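Local coordinates for YohF (Salmonella typhimurium, PDB 6WON), which probably acts as an oxidoreductase of the short-chain dehydrogenase/reductase (SDR) family and is named as an acetoin dehydrogenase, at residues B[23-28]-B[50-55]; B[31-36]-B[56-61]; B[81-86]-B[125-130]; B[108-113]-B[155-160]; B[179-184]-B[235-240]. All blocks are in the same frame, centred on the assembly; numbering follows the deposited sequence.

The five contacts sample a Rossmann-type fold from edge to edge. Contacts 1 and 2 adjoin: a probable hydrogen bond runs from I31 N to R55 O (2.8 Å), and A25 packs on I31. Contacts 2 and 5 each pair an outermost strand of the chain's parallel sheet with its inner neighbour, their centres about 23 Å apart; contact 3 covers a central strand of the same sheet. Contacts 3 and 4 use the two ends of helix 103-131, centres about 25 Å apart, and both touch the second subunit. Contact 4 holds Y155 and K159, the YxxxK signature that marks the active site in SDR relatives; contact 5, about 17 Å away centre to centre, reaches the third subunit.

Contact 1: B[23-28]-B[50-55]; sequences LLAQNG and AQFGVR
Q26 lies flat against F52 at the outer side of this contact, where a helix end meets a turn. Q26 CB stands over the middle of the phenyl face, a CH-pi contact with CB 3.7 Å from the ring centroid, and CG comes within 3.5 Å of F52 CE1. With Q26 CG anti to the backbone N (chi1 -173°) and the chain extended beyond it, the amide ends almost parallel to the ring, the two planes only 5° apart. Both residues are nevertheless exposed, so this is packing at the surface. The more enclosed part lies further in, round A25, which is buried. A25 CB touches V54 CG2 at 3.7 Å and meets the F52 ring obliquely, while V54 CG1 reaches the backbone of G28, 3.7 Å from its C atom. A water lies between the helix end and the turn, 2.9 Å from A25 O and 2.7 Å from F52 O; it can donate to both, although other acceptors compete for its protons. G28, with positive phi and two bonds back into the last turn, ends the helix in a Schellman motif, and a type I turn from A50 to G53 presents F52 opposite. The contact thus joins the end of helix 15-27 to the loop between helix 39-50 and strand 56-60, with A25 and V54 resting on strand 30-35 and L23 and N27 turned to helix 216-226.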
# COMPACT_ATOMS: atom_id res chain seq x y z
N LEU B 23 18.29 -12.14 22.03
CA LEU B 23 18.76 -10.77 21.86
C LEU B 23 18.16 -9.87 22.93
O LEU B 23 18.85 -9.01 23.48
CB LEU B 23 18.44 -10.27 20.46
CG LEU B 23 19.04 -8.94 20.06
CD1 LEU B 23 20.56 -8.85 20.40
CD2 LEU B 23 18.80 -8.73 18.58
N LEU B 24 16.88 -10.07 23.25
CA LEU B 24 16.24 -9.25 24.27
C LEU B 24 16.86 -9.53 25.64
O LEU B 24 17.10 -8.59 26.41
CB LEU B 24 14.73 -9.50 24.30
CG LEU B 24 13.96 -8.99 23.07
CD1 LEU B 24 12.48 -9.44 23.06
CD2 LEU B 24 14.09 -7.46 22.95
N ALA B 25 17.14 -10.80 25.94
CA ALA B 25 17.88 -11.13 27.16
C ALA B 25 19.25 -10.44 27.16
O ALA B 25 19.63 -9.80 28.15
CB ALA B 25 18.04 -12.65 27.28
N GLN B 26 19.98 -10.53 26.05
CA GLN B 26 21.26 -9.83 25.97
C GLN B 26 21.09 -8.33 26.17
O GLN B 26 21.99 -7.67 26.72
CB GLN B 26 21.93 -10.12 24.63
CG GLN B 26 23.36 -9.57 24.51
CD GLN B 26 23.97 -9.86 23.15
OE1 GLN B 26 23.41 -10.63 22.36
NE2 GLN B 26 25.10 -9.25 22.87
N ASN B 27 19.96 -7.76 25.76
CA ASN B 27 19.73 -6.34 25.93
C ASN B 27 19.19 -5.98 27.31
O ASN B 27 19.06 -4.78 27.61
CB ASN B 27 18.77 -5.83 24.84
CG ASN B 27 19.49 -5.62 23.49
OD1 ASN B 27 20.71 -5.79 23.39
ND2 ASN B 27 18.73 -5.25 22.45
N GLY B 28 18.91 -6.96 28.17
CA GLY B 28 18.60 -6.70 29.56
C GLY B 28 17.18 -7.00 30.01
O GLY B 28 16.80 -6.65 31.13
N ALA B 50 19.97 -16.79 30.43
CA ALA B 50 20.38 -16.48 31.80
C ALA B 50 21.87 -16.19 31.91
O ALA B 50 22.31 -15.63 32.91
CB ALA B 50 20.00 -17.64 32.73
N GLN B 51 22.66 -16.58 30.91
CA GLN B 51 24.06 -16.20 30.90
C GLN B 51 24.25 -14.70 30.70
O GLN B 51 25.35 -14.19 30.93
CB GLN B 51 24.80 -16.98 29.81
CG GLN B 51 24.84 -18.49 30.07
CD GLN B 51 25.25 -19.30 28.85
OE1 GLN B 51 25.56 -18.75 27.79
NE2 GLN B 51 25.26 -20.63 29.00
N PHE B 52 23.20 -13.98 30.29
CA PHE B 52 23.27 -12.53 30.16
C PHE B 52 22.87 -11.81 31.44
O PHE B 52 22.68 -10.59 31.42
CB PHE B 52 22.39 -12.06 29.00
CG PHE B 52 22.84 -12.57 27.66
CD1 PHE B 52 24.05 -12.17 27.12
CD2 PHE B 52 22.05 -13.45 26.93
CE1 PHE B 52 24.48 -12.64 25.88
CE2 PHE B 52 22.47 -13.92 25.70
CZ PHE B 52 23.68 -13.51 25.17
N GLY B 53 22.74 -12.53 32.56
CA GLY B 53 22.41 -11.90 33.83
C GLY B 53 20.96 -11.49 33.98
O GLY B 53 20.67 -10.53 34.70
N VAL B 54 20.04 -12.18 33.31
CA VAL B 54 18.61 -11.91 33.42
C VAL B 54 17.89 -13.21 33.80
O VAL B 54 18.43 -14.31 33.67
CB VAL B 54 17.99 -11.35 32.12
CG1 VAL B 54 18.58 -9.98 31.76
CG2 VAL B 54 18.16 -12.33 30.97
N ARG B 55 16.65 -13.05 34.24
CA ARG B 55 15.77 -14.19 34.48
C ARG B 55 15.23 -14.72 33.16
O ARG B 55 14.94 -13.96 32.24
CB ARG B 55 14.59 -13.79 35.36
CG ARG B 55 14.78 -13.88 36.83
CD ARG B 55 13.45 -13.57 37.50
NE ARG B 55 12.58 -14.75 37.54
CZ ARG B 55 11.30 -14.73 37.87
NH1 ARG B 55 10.70 -13.57 38.16
NH2 ARG B 55 10.61 -15.86 37.90
O HOH W 1 21.74 -8.65 29.72

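Contact 2: B[31-36]-B[56-61]; sequences IGITWH and AETIHL
W35 and H60, neighbours in register on adjacent strands, meet with the indole laid over the H60 backbone. H60 CA makes a CH-pi contact with the five-membered ring, 3.9 Å from its centroid, and H60 CB lies 3.7 Å from W35 CZ2; the two rings themselves are tilted 46° to one another. The indole gets there because W35 CG sits between the backbone N and the carbonyl carbon (chi1 56°), which swings the ring across toward strand 56-60. At its edge, in plane, NE1 gives its hydrogen to a water 3.0 Å away that is also bonded to T58 OG1. The W35 carbonyl is gripped twice, by L61 N at 2.9 Å and, more bent, by H60 ND1 at 3.2 Å, the donors coming from opposite faces of the carbonyl plane. The L61 bond is the last of a parallel pairing within the beta-alpha-beta unit of strand 30-35, helix 39-50 and strand 56-60, in which I31 O, I33 N, I33 O and W35 N bond in turn to E57 N, E57 O, I59 N and I59 O. L61, which buries about as much surface as H60, lies beyond the paired strands and turns toward T34: its CD2 touches T34 OG1 at 3.4 Å, and that hydroxyl is hydrogen-bonded to A11 N. On the face shared with W35, I33 CB and T58 CG2 run side by side, 3.9 Å apart, and I33 packs on T45 of helix 39-50. E57 carries its charge away to salt bridges with R79 and R55.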
# COMPACT_ATOMS: atom_id res chain seq x y z
N ILE B 31 13.10 -12.71 30.54
CA ILE B 31 12.54 -13.33 29.34
C ILE B 31 11.53 -14.40 29.72
O ILE B 31 11.83 -15.29 30.52
CB ILE B 31 13.65 -13.94 28.46
CG1 ILE B 31 14.48 -12.85 27.81
CG2 ILE B 31 13.04 -14.85 27.41
CD1 ILE B 31 13.66 -11.88 27.01
N GLY B 32 10.35 -14.34 29.11
CA GLY B 32 9.43 -15.47 29.09
C GLY B 32 9.47 -16.17 27.74
O GLY B 32 9.38 -15.53 26.69
N ILE B 33 9.59 -17.50 27.79
CA ILE B 33 9.73 -18.36 26.61
C ILE B 33 8.56 -19.33 26.59
O ILE B 33 8.32 -20.02 27.59
CB ILE B 33 11.08 -19.12 26.66
CG1 ILE B 33 12.25 -18.18 26.42
CG2 ILE B 33 11.09 -20.29 25.68
CD1 ILE B 33 13.49 -18.54 27.26
N THR B 34 7.84 -19.40 25.48
CA THR B 34 6.82 -20.43 25.32
C THR B 34 7.22 -21.42 24.23
O THR B 34 7.97 -21.07 23.31
CB THR B 34 5.42 -19.86 25.02
OG1 THR B 34 5.26 -19.61 23.61
CG2 THR B 34 5.19 -18.59 25.81
N TRP B 35 6.73 -22.65 24.37
CA TRP B 35 7.06 -23.73 23.46
C TRP B 35 5.84 -24.62 23.24
O TRP B 35 5.03 -24.83 24.15
CB TRP B 35 8.24 -24.58 23.99
CG TRP B 35 8.02 -25.14 25.37
CD1 TRP B 35 8.29 -24.52 26.56
CD2 TRP B 35 7.50 -26.44 25.71
NE1 TRP B 35 7.98 -25.35 27.61
CE2 TRP B 35 7.49 -26.53 27.12
CE3 TRP B 35 7.04 -27.53 24.95
CZ2 TRP B 35 7.04 -27.67 27.79
CZ3 TRP B 35 6.59 -28.67 25.63
CH2 TRP B 35 6.59 -28.72 27.03
N HIS B 36 5.71 -25.14 22.04
CA HIS B 36 4.60 -25.97 21.69
C HIS B 36 4.90 -27.45 21.92
O HIS B 36 4.21 -28.06 22.63
CB HIS B 36 4.16 -25.71 20.30
CG HIS B 36 3.09 -26.62 19.82
ND1 HIS B 36 1.77 -26.43 20.10
CD2 HIS B 36 3.16 -27.74 19.07
CE1 HIS B 36 1.06 -27.39 19.55
NE2 HIS B 36 1.88 -28.20 18.93
N ALA B 56 15.07 -16.04 33.08
CA ALA B 56 14.39 -16.65 31.95
C ALA B 56 13.47 -17.74 32.49
O ALA B 56 13.89 -18.56 33.32
CB ALA B 56 15.37 -17.24 30.94
N GLU B 57 12.21 -17.72 32.05
CA GLU B 57 11.20 -18.68 32.45
C GLU B 57 10.54 -19.26 31.21
O GLU B 57 10.32 -18.54 30.23
CB GLU B 57 10.13 -18.03 33.35
CG GLU B 57 10.64 -17.53 34.68
CD GLU B 57 10.95 -18.65 35.68
OE1 GLU B 57 10.55 -19.81 35.45
OE2 GLU B 57 11.61 -18.36 36.70
N THR B 58 10.21 -20.55 31.25
CA THR B 58 9.58 -21.23 30.12
C THR B 58 8.18 -21.71 30.49
O THR B 58 7.87 -21.96 31.66
CB THR B 58 10.41 -22.44 29.66
OG1 THR B 58 10.52 -23.37 30.73
CG2 THR B 58 11.80 -22.02 29.22
N ILE B 59 7.33 -21.84 29.47
CA ILE B 59 6.00 -22.39 29.67
C ILE B 59 5.53 -23.02 28.37
O ILE B 59 5.84 -22.53 27.28
CB ILE B 59 5.00 -21.33 30.20
CG1 ILE B 59 3.92 -22.01 31.04
CG2 ILE B 59 4.34 -20.55 29.07
CD1 ILE B 59 3.11 -21.05 31.87
N HIS B 60 4.84 -24.14 28.51
CA HIS B 60 4.15 -24.77 27.39
C HIS B 60 3.00 -23.88 26.94
O HIS B 60 2.23 -23.39 27.77
CB HIS B 60 3.65 -26.15 27.82
CG HIS B 60 2.78 -26.83 26.81
ND1 HIS B 60 3.17 -27.04 25.50
CD2 HIS B 60 1.54 -27.37 26.92
CE1 HIS B 60 2.20 -27.67 24.86
NE2 HIS B 60 1.20 -27.88 25.69
N LEU B 61 2.88 -23.67 25.64
CA LEU B 61 1.75 -22.95 25.06
C LEU B 61 1.18 -23.78 23.93
O LEU B 61 1.88 -24.10 22.97
CB LEU B 61 2.19 -21.57 24.56
CG LEU B 61 1.17 -20.68 23.84
CD1 LEU B 61 0.03 -20.28 24.76
CD2 LEU B 61 1.87 -19.42 23.26
O HOH W 2 8.05 -25.06 30.62

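Contact 3: B[81-86]-B[125-130]; sequences GRVDVL and ARHMIK
M128 reaches from helix 103-131 to the backbone of V83 and D84, just ahead of strand 85-88: a helix of the Rossmann-type fold covering one of the central strands of its parallel sheet. The side chain can be followed outward from the helix. CB stands back, about 4.5 Å from V83 O. CG leaves anti to the carbonyl carbon (chi1 -70°) and comes to 3.6 Å from the same V83 O. From there the chain is fully extended; SD passes on without a close approach, about 4.4 Å from D84 O, and delivers the methyl to the strand. CE is the atom that makes the contact, 3.4 Å from D84 O and 4.0 Å from both V85 N and L86 N, with V83 CG2 alongside at a longer distance. Across this contact the thioether methyl meets mainly backbone atoms. At the preceding residue, H127 CB meets V83 CG1 at 3.5 Å, the two side chains at about a right angle. The imidazole leads off to helix 71-80, where its NE2 is hydrogen-bonded to E74. V83 O is also used from the helix, by the amide of Q131. On the outer side of the same helix, R126 and I129 meet I99 of the second subunit. Within 81-86, R82 holds D84 in a side-on, two-nitrogen salt bridge: R82 NE donates to D84 OD2, which is also bonded to V6 N, and R82 NH2 donates to the syn lone pair of D84 OD1 at 2.6 Å.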
# COMPACT_ATOMS: atom_id res chain seq x y z
N GLY B 81 6.27 -11.72 37.01
CA GLY B 81 5.85 -10.62 37.86
C GLY B 81 5.41 -9.37 37.13
O GLY B 81 4.99 -8.41 37.79
N ARG B 82 5.50 -9.34 35.80
CA ARG B 82 5.11 -8.19 35.00
C ARG B 82 5.37 -8.56 33.54
O ARG B 82 6.00 -9.59 33.25
CB ARG B 82 5.89 -6.93 35.38
CG ARG B 82 7.39 -7.06 35.16
CD ARG B 82 8.12 -5.76 35.43
NE ARG B 82 7.68 -4.67 34.57
CZ ARG B 82 7.12 -3.55 35.02
NH1 ARG B 82 6.92 -3.38 36.32
NH2 ARG B 82 6.76 -2.59 34.16
N VAL B 83 4.89 -7.71 32.62
CA VAL B 83 5.22 -7.83 31.20
C VAL B 83 5.29 -6.44 30.59
O VAL B 83 4.41 -5.60 30.81
CB VAL B 83 4.23 -8.73 30.43
CG1 VAL B 83 2.79 -8.28 30.60
CG2 VAL B 83 4.61 -8.80 28.99
N ASP B 84 6.38 -6.17 29.87
CA ASP B 84 6.62 -4.91 29.17
C ASP B 84 6.71 -5.08 27.66
O ASP B 84 6.40 -4.14 26.92
CB ASP B 84 7.91 -4.25 29.67
CG ASP B 84 7.92 -4.03 31.17
OD1 ASP B 84 7.34 -3.01 31.62
OD2 ASP B 84 8.48 -4.88 31.90
N VAL B 85 7.11 -6.25 27.19
CA VAL B 85 7.21 -6.56 25.77
C VAL B 85 6.52 -7.88 25.50
O VAL B 85 6.78 -8.87 26.20
CB VAL B 85 8.68 -6.63 25.32
CG1 VAL B 85 8.79 -7.15 23.89
CG2 VAL B 85 9.33 -5.26 25.42
N LEU B 86 5.65 -7.92 24.49
CA LEU B 86 5.16 -9.18 23.94
C LEU B 86 5.60 -9.27 22.49
O LEU B 86 5.45 -8.30 21.73
CB LEU B 86 3.63 -9.29 24.04
CG LEU B 86 3.04 -10.54 23.37
CD1 LEU B 86 3.57 -11.79 24.08
CD2 LEU B 86 1.51 -10.52 23.36
N ALA B 125 -1.66 -6.85 27.16
CA ALA B 125 -2.06 -5.44 27.20
C ALA B 125 -2.77 -5.10 28.51
O ALA B 125 -2.56 -4.01 29.07
CB ALA B 125 -2.94 -5.13 26.00
N ARG B 126 -3.58 -6.02 29.03
CA ARG B 126 -4.21 -5.80 30.33
C ARG B 126 -3.17 -5.58 31.42
O ARG B 126 -3.35 -4.71 32.29
CB ARG B 126 -5.11 -6.99 30.70
CG ARG B 126 -6.49 -6.96 30.06
CD ARG B 126 -7.14 -8.35 30.07
NE ARG B 126 -8.24 -8.46 29.11
CZ ARG B 126 -8.69 -9.60 28.59
NH1 ARG B 126 -8.13 -10.77 28.92
NH2 ARG B 126 -9.71 -9.58 27.74
N HIS B 127 -2.08 -6.34 31.40
CA HIS B 127 -1.05 -6.15 32.42
C HIS B 127 -0.31 -4.84 32.20
O HIS B 127 0.02 -4.14 33.17
CB HIS B 127 -0.07 -7.32 32.42
CG HIS B 127 -0.61 -8.54 33.11
ND1 HIS B 127 -0.36 -8.81 34.44
CD2 HIS B 127 -1.39 -9.55 32.65
CE1 HIS B 127 -0.97 -9.94 34.78
NE2 HIS B 127 -1.60 -10.41 33.71
N MET B 128 -0.04 -4.49 30.94
CA MET B 128 0.67 -3.25 30.65
C MET B 128 -0.13 -2.04 31.11
O MET B 128 0.44 -1.07 31.62
CB MET B 128 0.96 -3.15 29.15
CG MET B 128 1.99 -4.14 28.65
SD MET B 128 2.00 -4.15 26.86
CE MET B 128 3.29 -5.37 26.53
N ILE B 129 -1.44 -2.07 30.91
CA ILE B 129 -2.29 -0.97 31.34
C ILE B 129 -2.26 -0.86 32.86
O ILE B 129 -2.03 0.22 33.41
CB ILE B 129 -3.72 -1.16 30.82
CG1 ILE B 129 -3.75 -0.98 29.30
CG2 ILE B 129 -4.67 -0.21 31.54
CD1 ILE B 129 -5.00 -1.54 28.65
N LYS B 130 -2.49 -1.99 33.54
CA LYS B 130 -2.46 -2.01 35.00
C LYS B 130 -1.11 -1.54 35.54
O LYS B 130 -1.06 -0.78 36.51
CB LYS B 130 -2.79 -3.41 35.51
CG LYS B 130 -3.19 -3.44 36.97
CD LYS B 130 -3.20 -4.84 37.55
CE LYS B 130 -3.17 -4.78 39.08
NZ LYS B 130 -2.16 -5.71 39.67

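Contact 4: B[108-113]-B[155-160]; sequences QIFTVD and YTAAKH
F110 lays one face of its ring against A158, whose CB stands almost exactly over the centre, 4.0 Å from the centroid in a CH-pi contact. A157 CB approaches the tip obliquely and touches CZ at 3.6 Å, while the ring also meets W106 of its own chain and packs on F110 of the second subunit. The phenol ring of Y155 is approached differently: D113 OD2 lies at its edge, 3.7 Å from CD1, with carboxylate and ring planes 81° apart, and K159 CG of its own helix covers part of one face. Between the two rings A158 CB also touches D113 CB at 3.8 Å, and I109 CG2 rests on Y155 N. With alanines at the interface, the axes of the two short helical segments pass 9.1 Å apart, crossing at -35°. Y155 and K159 form the YxxxK pattern of SDR enzymes, catalytic in relatives. A water donates to D113 O (2.8 Å) and accepts from K159 NZ (2.8 Å), a lysine-water-carbonyl link resembling the proton relay proposed for SDR enzymes, where an asparagine commonly supplies the carbonyl; the wider pi-type turn at 111-113 lies just there. K159 NZ is also hydrogen-bonded to T141 O, beyond strand 135-140. Helices 103-131 and 153-173 pack side by side here, and F110, T156 and H160 reach the second subunit, consistent with the four-helix bundle that joins SDR subunits in pairs.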
# COMPACT_ATOMS: atom_id res chain seq x y z
N GLN B 108 -8.38 -23.94 11.45
CA GLN B 108 -7.17 -24.28 12.18
C GLN B 108 -6.06 -23.25 11.92
O GLN B 108 -5.38 -22.81 12.85
CB GLN B 108 -6.71 -25.69 11.79
CG GLN B 108 -5.48 -26.17 12.53
CD GLN B 108 -4.22 -26.11 11.67
OE1 GLN B 108 -3.23 -25.47 12.03
NE2 GLN B 108 -4.26 -26.77 10.51
N ILE B 109 -5.90 -22.83 10.66
CA ILE B 109 -4.86 -21.85 10.33
C ILE B 109 -5.17 -20.50 10.99
O ILE B 109 -4.28 -19.85 11.55
CB ILE B 109 -4.71 -21.73 8.80
CG1 ILE B 109 -4.06 -23.01 8.26
CG2 ILE B 109 -3.90 -20.50 8.43
CD1 ILE B 109 -4.53 -23.40 6.85
N PHE B 110 -6.44 -20.07 10.95
CA PHE B 110 -6.77 -18.81 11.63
C PHE B 110 -6.57 -18.93 13.14
O PHE B 110 -6.13 -17.97 13.79
CB PHE B 110 -8.20 -18.40 11.30
CG PHE B 110 -8.30 -17.53 10.07
CD1 PHE B 110 -8.23 -18.09 8.81
CD2 PHE B 110 -8.45 -16.16 10.18
CE1 PHE B 110 -8.30 -17.29 7.67
CE2 PHE B 110 -8.54 -15.35 9.05
CZ PHE B 110 -8.45 -15.92 7.79
N THR B 111 -6.85 -20.11 13.70
CA THR B 111 -6.67 -20.32 15.14
C THR B 111 -5.23 -20.05 15.56
O THR B 111 -4.99 -19.27 16.49
CB THR B 111 -7.09 -21.75 15.49
OG1 THR B 111 -8.50 -21.88 15.26
CG2 THR B 111 -6.78 -22.09 16.97
N VAL B 112 -4.26 -20.64 14.86
CA VAL B 112 -2.86 -20.50 15.26
C VAL B 112 -2.25 -19.18 14.78
O VAL B 112 -1.32 -18.66 15.42
CB VAL B 112 -2.04 -21.70 14.75
CG1 VAL B 112 -2.49 -22.99 15.43
CG2 VAL B 112 -2.14 -21.83 13.25
N ASP B 113 -2.73 -18.62 13.67
CA ASP B 113 -2.02 -17.50 13.06
C ASP B 113 -2.62 -16.13 13.36
O ASP B 113 -1.96 -15.13 13.08
CB ASP B 113 -1.93 -17.70 11.55
CG ASP B 113 -1.00 -18.83 11.17
OD1 ASP B 113 -0.22 -19.28 12.05
OD2 ASP B 113 -1.03 -19.28 10.02
N TYR B 155 -3.41 -18.96 5.03
CA TYR B 155 -2.27 -18.32 5.68
C TYR B 155 -2.18 -16.85 5.29
O TYR B 155 -1.98 -15.98 6.15
CB TYR B 155 -1.00 -19.09 5.29
CG TYR B 155 0.32 -18.48 5.66
CD1 TYR B 155 0.86 -18.66 6.93
CD2 TYR B 155 1.04 -17.76 4.73
CE1 TYR B 155 2.07 -18.11 7.26
CE2 TYR B 155 2.25 -17.21 5.04
CZ TYR B 155 2.77 -17.39 6.30
OH TYR B 155 3.99 -16.82 6.59
N THR B 156 -2.39 -16.54 4.01
CA THR B 156 -2.36 -15.14 3.57
C THR B 156 -3.45 -14.33 4.25
O THR B 156 -3.21 -13.22 4.73
CB THR B 156 -2.53 -15.08 2.06
OG1 THR B 156 -1.46 -15.79 1.42
CG2 THR B 156 -2.60 -13.63 1.57
N ALA B 157 -4.67 -14.87 4.29
CA ALA B 157 -5.77 -14.13 4.89
C ALA B 157 -5.53 -13.90 6.37
O ALA B 157 -5.82 -12.82 6.90
CB ALA B 157 -7.09 -14.87 4.67
N ALA B 158 -4.99 -14.90 7.06
CA ALA B 158 -4.72 -14.74 8.49
C ALA B 158 -3.60 -13.74 8.75
O ALA B 158 -3.65 -12.98 9.73
CB ALA B 158 -4.40 -16.10 9.12
N LYS B 159 -2.56 -13.73 7.91
CA LYS B 159 -1.51 -12.72 8.06
C LYS B 159 -2.05 -11.32 7.80
O LYS B 159 -1.72 -10.38 8.54
CB LYS B 159 -0.33 -13.02 7.13
CG LYS B 159 0.51 -14.23 7.56
CD LYS B 159 1.28 -13.96 8.84
CE LYS B 159 1.97 -15.24 9.34
NZ LYS B 159 2.80 -14.96 10.55
N HIS B 160 -2.89 -11.17 6.77
CA HIS B 160 -3.59 -9.91 6.53
C HIS B 160 -4.41 -9.51 7.74
O HIS B 160 -4.41 -8.35 8.16
CB HIS B 160 -4.50 -10.03 5.30
CG HIS B 160 -3.81 -9.78 4.00
ND1 HIS B 160 -2.83 -10.62 3.50
CD2 HIS B 160 -3.95 -8.79 3.08
CE1 HIS B 160 -2.41 -10.16 2.34
NE2 HIS B 160 -3.07 -9.05 2.06
O HOH W 3 0.81 -15.30 12.47

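Contact 5: B[179-184]-B[235-240]; sequences LVNAVA and TGQSLI
N181 and T235 contribute the side-chain hydrogen bonds at the start of this pairing, in which strands 178-185 and 238-241 form the last parallel pair at one edge of the Rossmann-type sheet. T235 OG1, anti to its backbone N (chi1 -169°), accepts from V180 N at 3.0 Å, standing in for a strand carbonyl. N181 OD1 accepts from Q237 N, also at 3.0 Å, with the donor tilted 20° from the amide carbonyl plane, and N181 ND2 is bonded to T234 O; both ends of the amide are thereby used, which fixes its flip. Main-chain bonds do the rest. G236 N meets V180 O at 2.7 Å, A182 N bonds to Q237 O, and L239 N and A184 N pair with A182 O and L239 O in regular parallel fashion as strand 238-241 begins. Apolar packing is lighter: A184 CB touches I240 CG1 at 3.8 Å and lies 3.9 Å from S238 OG, a hydroxyl whose hydrogen-bond partners are E145 and H146. On the other face of the sheet V183 and L239 turn to helix 216-226. Across the assembly, L239 packs on L239 of the third subunit, and Q237 on I240 of that subunit. Hydroxyl and amide oxygens thus supplement the main-chain bonds where 235-237 is not yet a strand, giving the N-H groups of V180 and Q237 acceptors in a largely buried setting.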
# COMPACT_ATOMS: atom_id res chain seq x y z
N LEU B 179 3.03 0.81 22.28
CA LEU B 179 3.29 0.92 20.85
C LEU B 179 3.18 -0.46 20.23
O LEU B 179 3.71 -1.43 20.79
CB LEU B 179 4.67 1.53 20.58
CG LEU B 179 5.06 2.77 21.40
CD1 LEU B 179 6.42 3.33 20.96
CD2 LEU B 179 3.99 3.86 21.32
N VAL B 180 2.48 -0.56 19.10
CA VAL B 180 2.17 -1.85 18.49
C VAL B 180 2.57 -1.82 17.02
O VAL B 180 2.05 -0.99 16.25
CB VAL B 180 0.69 -2.22 18.64
CG1 VAL B 180 0.43 -3.63 18.10
CG2 VAL B 180 0.28 -2.11 20.10
N ASN B 181 3.45 -2.73 16.63
CA ASN B 181 3.90 -2.79 15.24
C ASN B 181 3.95 -4.24 14.80
O ASN B 181 4.01 -5.16 15.62
CB ASN B 181 5.28 -2.16 15.08
CG ASN B 181 5.27 -0.67 15.37
OD1 ASN B 181 4.85 0.13 14.53
ND2 ASN B 181 5.75 -0.29 16.55
N ALA B 182 3.95 -4.43 13.49
CA ALA B 182 4.25 -5.72 12.88
C ALA B 182 5.65 -5.69 12.26
O ALA B 182 6.05 -4.69 11.66
CB ALA B 182 3.22 -6.06 11.79
N VAL B 183 6.38 -6.79 12.42
CA VAL B 183 7.56 -7.09 11.61
C VAL B 183 7.19 -8.22 10.68
O VAL B 183 6.68 -9.26 11.12
CB VAL B 183 8.77 -7.47 12.48
CG1 VAL B 183 9.95 -7.88 11.60
CG2 VAL B 183 9.16 -6.33 13.39
N ALA B 184 7.45 -8.03 9.38
CA ALA B 184 6.92 -8.88 8.31
C ALA B 184 8.09 -9.55 7.60
O ALA B 184 8.66 -8.97 6.66
CB ALA B 184 6.09 -8.04 7.33
N THR B 235 4.76 3.38 15.66
CA THR B 235 3.63 2.56 16.06
C THR B 235 2.65 2.47 14.90
O THR B 235 2.55 3.39 14.08
CB THR B 235 2.97 3.12 17.32
OG1 THR B 235 2.03 2.17 17.83
CG2 THR B 235 2.24 4.44 17.01
N GLY B 236 1.96 1.33 14.83
CA GLY B 236 0.97 1.06 13.80
C GLY B 236 1.52 0.64 12.46
O GLY B 236 0.75 0.59 11.49
N GLN B 237 2.80 0.31 12.37
CA GLN B 237 3.45 0.07 11.08
C GLN B 237 3.74 -1.41 10.87
O GLN B 237 3.83 -2.19 11.82
CB GLN B 237 4.74 0.88 10.98
CG GLN B 237 4.46 2.34 10.64
CD GLN B 237 3.65 2.44 9.35
OE1 GLN B 237 4.03 1.86 8.34
NE2 GLN B 237 2.52 3.14 9.40
N SER B 238 3.89 -1.78 9.59
CA SER B 238 4.32 -3.12 9.19
C SER B 238 5.70 -2.98 8.55
O SER B 238 5.81 -2.49 7.42
CB SER B 238 3.32 -3.77 8.23
OG SER B 238 3.65 -5.12 7.96
N LEU B 239 6.74 -3.40 9.28
CA LEU B 239 8.12 -3.18 8.85
C LEU B 239 8.61 -4.46 8.19
O LEU B 239 8.74 -5.50 8.85
CB LEU B 239 9.00 -2.77 10.04
CG LEU B 239 8.54 -1.58 10.90
CD1 LEU B 239 9.69 -1.05 11.76
CD2 LEU B 239 8.02 -0.46 10.01
N ILE B 240 8.88 -4.40 6.90
CA ILE B 240 9.11 -5.59 6.09
C ILE B 240 10.60 -5.84 5.95
O ILE B 240 11.35 -4.95 5.51
CB ILE B 240 8.44 -5.44 4.71
CG1 ILE B 240 6.92 -5.30 4.87
CG2 ILE B 240 8.82 -6.61 3.80
CD1 ILE B 240 6.21 -4.95 3.54